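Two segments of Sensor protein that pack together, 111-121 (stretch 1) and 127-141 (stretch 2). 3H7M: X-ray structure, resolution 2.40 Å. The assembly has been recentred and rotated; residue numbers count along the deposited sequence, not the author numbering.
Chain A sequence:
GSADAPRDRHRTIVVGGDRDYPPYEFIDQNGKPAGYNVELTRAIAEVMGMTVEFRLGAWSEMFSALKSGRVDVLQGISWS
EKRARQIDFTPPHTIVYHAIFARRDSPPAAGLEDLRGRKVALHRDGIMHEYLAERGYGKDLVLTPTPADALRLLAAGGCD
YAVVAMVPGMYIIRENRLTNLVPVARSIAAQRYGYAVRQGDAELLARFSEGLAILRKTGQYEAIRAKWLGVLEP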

# COMPACT_ATOMS: atom_id res chain seq x y z
N GLY A 111 2.97 9.51 -19.90
CA GLY A 111 1.71 9.04 -19.36
C GLY A 111 1.54 7.56 -19.63
O GLY A 111 2.26 6.99 -20.46
N LEU A 112 0.59 6.94 -18.95
CA LEU A 112 0.39 5.51 -19.12
C LEU A 112 -0.18 5.08 -20.47
O LEU A 112 -0.20 3.89 -20.78
CB LEU A 112 -0.47 4.98 -17.96
CG LEU A 112 -1.68 5.76 -17.49
CD1 LEU A 112 -2.25 5.03 -16.28
CD2 LEU A 112 -1.33 7.22 -17.13
N GLU A 113 -0.61 6.03 -21.28
CA GLU A 113 -1.11 5.66 -22.59
C GLU A 113 0.09 5.30 -23.46
O GLU A 113 0.01 4.47 -24.37
CB GLU A 113 -1.90 6.81 -23.23
CG GLU A 113 -1.11 8.09 -23.44
CD GLU A 113 -0.55 8.65 -22.15
OE1 GLU A 113 -1.26 8.63 -21.12
OE2 GLU A 113 0.61 9.13 -22.18
N ASP A 114 1.22 5.94 -23.15
CA ASP A 114 2.47 5.71 -23.88
C ASP A 114 3.03 4.33 -23.59
O ASP A 114 4.04 3.92 -24.17
CB ASP A 114 3.50 6.78 -23.52
CG ASP A 114 3.04 8.18 -23.88
OD1 ASP A 114 3.75 9.15 -23.54
OD2 ASP A 114 1.97 8.30 -24.51
N LEU A 115 2.37 3.61 -22.69
CA LEU A 115 2.80 2.26 -22.32
C LEU A 115 2.11 1.17 -23.12
O LEU A 115 2.38 -0.02 -22.92
CB LEU A 115 2.54 2.03 -20.83
CG LEU A 115 3.64 2.46 -19.83
CD1 LEU A 115 4.14 3.89 -20.13
CD2 LEU A 115 3.09 2.37 -18.42
N ARG A 116 1.21 1.57 -24.02
CA ARG A 116 0.51 0.59 -24.85
C ARG A 116 1.54 -0.01 -25.78
O ARG A 116 2.31 0.71 -26.42
CB ARG A 116 -0.60 1.27 -25.66
CG ARG A 116 -1.94 1.42 -24.93
CD ARG A 116 -2.95 0.35 -25.37
NE ARG A 116 -4.17 0.36 -24.56
CZ ARG A 116 -4.90 1.44 -24.32
NH1 ARG A 116 -4.55 2.62 -24.84
NH2 ARG A 116 -6.00 1.34 -23.55
N GLY A 117 1.58 -1.34 -25.83
CA GLY A 117 2.54 -2.02 -26.68
C GLY A 117 3.88 -2.29 -26.03
O GLY A 117 4.73 -2.96 -26.63
N ARG A 118 4.09 -1.79 -24.82
CA ARG A 118 5.34 -2.00 -24.12
C ARG A 118 5.20 -2.97 -22.97
O ARG A 118 4.12 -3.15 -22.43
CB ARG A 118 5.89 -0.66 -23.65
CG ARG A 118 6.22 0.22 -24.84
CD ARG A 118 6.71 1.59 -24.46
NE ARG A 118 7.01 2.39 -25.65
CZ ARG A 118 7.80 1.98 -26.64
NH1 ARG A 118 8.37 0.78 -26.58
NH2 ARG A 118 8.01 2.76 -27.69
N LYS A 119 6.30 -3.62 -22.62
CA LYS A 119 6.27 -4.60 -21.54
C LYS A 119 6.29 -3.83 -20.22
O LYS A 119 7.13 -2.95 -20.02
CB LYS A 119 7.48 -5.53 -21.68
CG LYS A 119 7.35 -6.82 -20.90
CD LYS A 119 8.62 -7.65 -20.97
CE LYS A 119 8.42 -9.01 -20.32
NZ LYS A 119 9.61 -9.89 -20.43
N VAL A 120 5.35 -4.16 -19.33
CA VAL A 120 5.21 -3.44 -18.07
C VAL A 120 5.04 -4.29 -16.83
O VAL A 120 4.16 -5.17 -16.79
CB VAL A 120 4.02 -2.52 -18.13
CG1 VAL A 120 3.82 -1.84 -16.80
CG2 VAL A 120 4.20 -1.52 -19.26
N ALA A 121 5.86 -4.04 -15.81
CA ALA A 121 5.73 -4.81 -14.58
C ALA A 121 4.91 -4.03 -13.55
O ALA A 121 4.90 -2.78 -13.55
CB ALA A 121 7.11 -5.13 -14.01
N ILE A 127 -4.28 -1.80 -7.27
CA ILE A 127 -5.17 -0.90 -7.99
C ILE A 127 -4.74 -0.68 -9.45
O ILE A 127 -5.59 -0.52 -10.33
CB ILE A 127 -5.29 0.48 -7.25
CG1 ILE A 127 -6.71 0.68 -6.70
CG2 ILE A 127 -5.06 1.63 -8.20
CD1 ILE A 127 -7.25 -0.44 -5.87
N MET A 128 -3.44 -0.68 -9.71
CA MET A 128 -3.00 -0.44 -11.08
C MET A 128 -3.10 -1.67 -11.97
O MET A 128 -3.19 -1.55 -13.20
CB MET A 128 -1.58 0.09 -11.08
CG MET A 128 -1.51 1.56 -10.70
SD MET A 128 -2.30 2.66 -11.92
CE MET A 128 -1.65 1.97 -13.42
N HIS A 129 -3.07 -2.84 -11.36
CA HIS A 129 -3.19 -4.05 -12.14
C HIS A 129 -4.61 -3.96 -12.70
O HIS A 129 -4.81 -3.80 -13.92
CB HIS A 129 -3.03 -5.27 -11.23
CG HIS A 129 -3.17 -6.58 -11.94
ND1 HIS A 129 -3.18 -7.79 -11.29
CD2 HIS A 129 -3.32 -6.86 -13.26
CE1 HIS A 129 -3.34 -8.76 -12.17
NE2 HIS A 129 -3.42 -8.22 -13.37
N GLU A 130 -5.59 -4.01 -11.80
CA GLU A 130 -7.00 -3.90 -12.20
C GLU A 130 -7.20 -2.75 -13.18
O GLU A 130 -7.80 -2.91 -14.24
CB GLU A 130 -7.88 -3.67 -10.97
CG GLU A 130 -7.93 -4.82 -9.98
CD GLU A 130 -8.61 -4.43 -8.68
OE1 GLU A 130 -9.67 -3.76 -8.74
OE2 GLU A 130 -8.10 -4.79 -7.60
N TYR A 131 -6.66 -1.58 -12.83
CA TYR A 131 -6.83 -0.41 -13.68
C TYR A 131 -6.29 -0.53 -15.09
O TYR A 131 -6.88 0.01 -16.03
CB TYR A 131 -6.23 0.82 -12.99
CG TYR A 131 -6.39 2.10 -13.79
CD1 TYR A 131 -5.47 2.46 -14.78
CD2 TYR A 131 -7.48 2.95 -13.55
CE1 TYR A 131 -5.61 3.66 -15.50
CE2 TYR A 131 -7.64 4.15 -14.27
CZ TYR A 131 -6.70 4.49 -15.24
OH TYR A 131 -6.86 5.67 -15.92
N LEU A 132 -5.16 -1.20 -15.28
CA LEU A 132 -4.62 -1.30 -16.63
C LEU A 132 -5.18 -2.49 -17.40
O LEU A 132 -5.09 -2.55 -18.62
CB LEU A 132 -3.09 -1.38 -16.60
CG LEU A 132 -2.31 -0.14 -16.16
CD1 LEU A 132 -0.82 -0.49 -16.17
CD2 LEU A 132 -2.60 1.05 -17.08
N ALA A 133 -5.74 -3.44 -16.67
CA ALA A 133 -6.36 -4.61 -17.30
C ALA A 133 -7.59 -4.06 -18.04
O ALA A 133 -7.73 -4.20 -19.26
CB ALA A 133 -6.78 -5.62 -16.22
N GLU A 134 -8.44 -3.38 -17.27
CA GLU A 134 -9.66 -2.77 -17.76
C GLU A 134 -9.36 -1.85 -18.91
O GLU A 134 -10.26 -1.15 -19.40
CB GLU A 134 -10.35 -1.98 -16.65
CG GLU A 134 -11.01 -2.84 -15.59
CD GLU A 134 -11.71 -2.00 -14.54
OE1 GLU A 134 -12.43 -1.06 -14.93
OE2 GLU A 134 -11.54 -2.29 -13.34
N ARG A 135 -8.12 -1.82 -19.35
CA ARG A 135 -7.80 -0.95 -20.44
C ARG A 135 -7.02 -1.62 -21.56
O ARG A 135 -6.39 -0.94 -22.39
CB ARG A 135 -7.07 0.28 -19.93
CG ARG A 135 -7.96 1.22 -19.13
CD ARG A 135 -7.28 2.57 -18.92
NE ARG A 135 -8.22 3.62 -18.56
CZ ARG A 135 -8.99 3.61 -17.47
NH1 ARG A 135 -8.93 2.58 -16.62
NH2 ARG A 135 -9.82 4.62 -17.25
N GLY A 136 -7.09 -2.96 -21.58
CA GLY A 136 -6.45 -3.76 -22.62
C GLY A 136 -4.93 -3.96 -22.59
O GLY A 136 -4.34 -4.44 -23.57
N TYR A 137 -4.31 -3.60 -21.47
CA TYR A 137 -2.87 -3.74 -21.30
C TYR A 137 -2.48 -5.17 -20.93
O TYR A 137 -1.40 -5.64 -21.27
CB TYR A 137 -2.41 -2.76 -20.22
CG TYR A 137 -2.40 -1.31 -20.67
CD1 TYR A 137 -1.29 -0.78 -21.31
CD2 TYR A 137 -3.50 -0.47 -20.45
CE1 TYR A 137 -1.25 0.56 -21.72
CE2 TYR A 137 -3.48 0.88 -20.87
CZ TYR A 137 -2.34 1.39 -21.51
OH TYR A 137 -2.29 2.70 -21.94
N GLY A 138 -3.37 -5.84 -20.22
CA GLY A 138 -3.13 -7.21 -19.78
C GLY A 138 -2.17 -8.11 -20.53
O GLY A 138 -1.45 -8.88 -19.91
N LYS A 139 -2.15 -8.05 -21.86
CA LYS A 139 -1.24 -8.92 -22.61
C LYS A 139 0.20 -8.48 -22.45
O LYS A 139 1.10 -9.29 -22.29
CB LYS A 139 -1.60 -8.92 -24.11
CG LYS A 139 -1.63 -7.53 -24.72
CD LYS A 139 -1.31 -7.52 -26.20
CE LYS A 139 -1.32 -6.08 -26.72
NZ LYS A 139 -0.40 -5.83 -27.88
N ASP A 140 0.41 -7.17 -22.49
CA ASP A 140 1.74 -6.59 -22.38
C ASP A 140 2.18 -6.32 -20.95
O ASP A 140 2.92 -5.36 -20.73
CB ASP A 140 1.79 -5.26 -23.13
CG ASP A 140 1.96 -5.44 -24.62
OD1 ASP A 140 1.70 -4.46 -25.36
OD2 ASP A 140 2.38 -6.54 -25.04
N LEU A 141 1.76 -7.13 -19.99
CA LEU A 141 2.18 -6.85 -18.63
C LEU A 141 2.48 -8.02 -17.71
O LEU A 141 1.74 -9.00 -17.65
CB LEU A 141 1.19 -5.88 -17.98
CG LEU A 141 -0.24 -6.27 -17.66
CD1 LEU A 141 -0.24 -7.21 -16.46
CD2 LEU A 141 -1.03 -5.02 -17.33

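Leu-112 forms the apolar centre: its CA-to-CB bond points toward the 127-133 helix, and its CD1 reaches Tyr-131 CE1 at 3.7 Å, Leu-132 CD2 at 4.1 Å and Met-128 CE at 4.2 Å, so one methyl touches three helical side chains. Beside this cluster lies Tyr-137, the residue most covered by the opposing stretch. Leu-115 packs at the edge of its ring, with Leu-115 CB 4.2 Å from Tyr-137 CE1, while its hydroxyl gives a short but weak hydrogen bond to the backbone, Tyr-137 OH to Leu-112 O, 2.7 Å. The guanidinium of Arg-116 lies flat on one face of the same ring, centres 4.3 Å apart and planes at 12°. That pose leaves the guanidinium edge free to meet a carbonyl: Arg-116 NH2 donates to Arg-135 O at 2.6 Å and nearly straight (168°), whereas the bond from Arg-116 NE to Arg-135 O, 3.4 Å and 129°, is weak. Farther along, the type II turn from Leu-115 to Arg-118 brings Gly-117 CA within 2.9 Å of Asp-140 OD1, a carboxylate oxygen that also forms a salt bridge with Lys-139 NZ (3.6 Å). Beyond it the backbones pair in parallel, Val-120 with Leu-141; Val-120 N donates to Asp-140 O at 3.1 Å, and Val-120 CB lies 4.4 Å from Leu-141 CB.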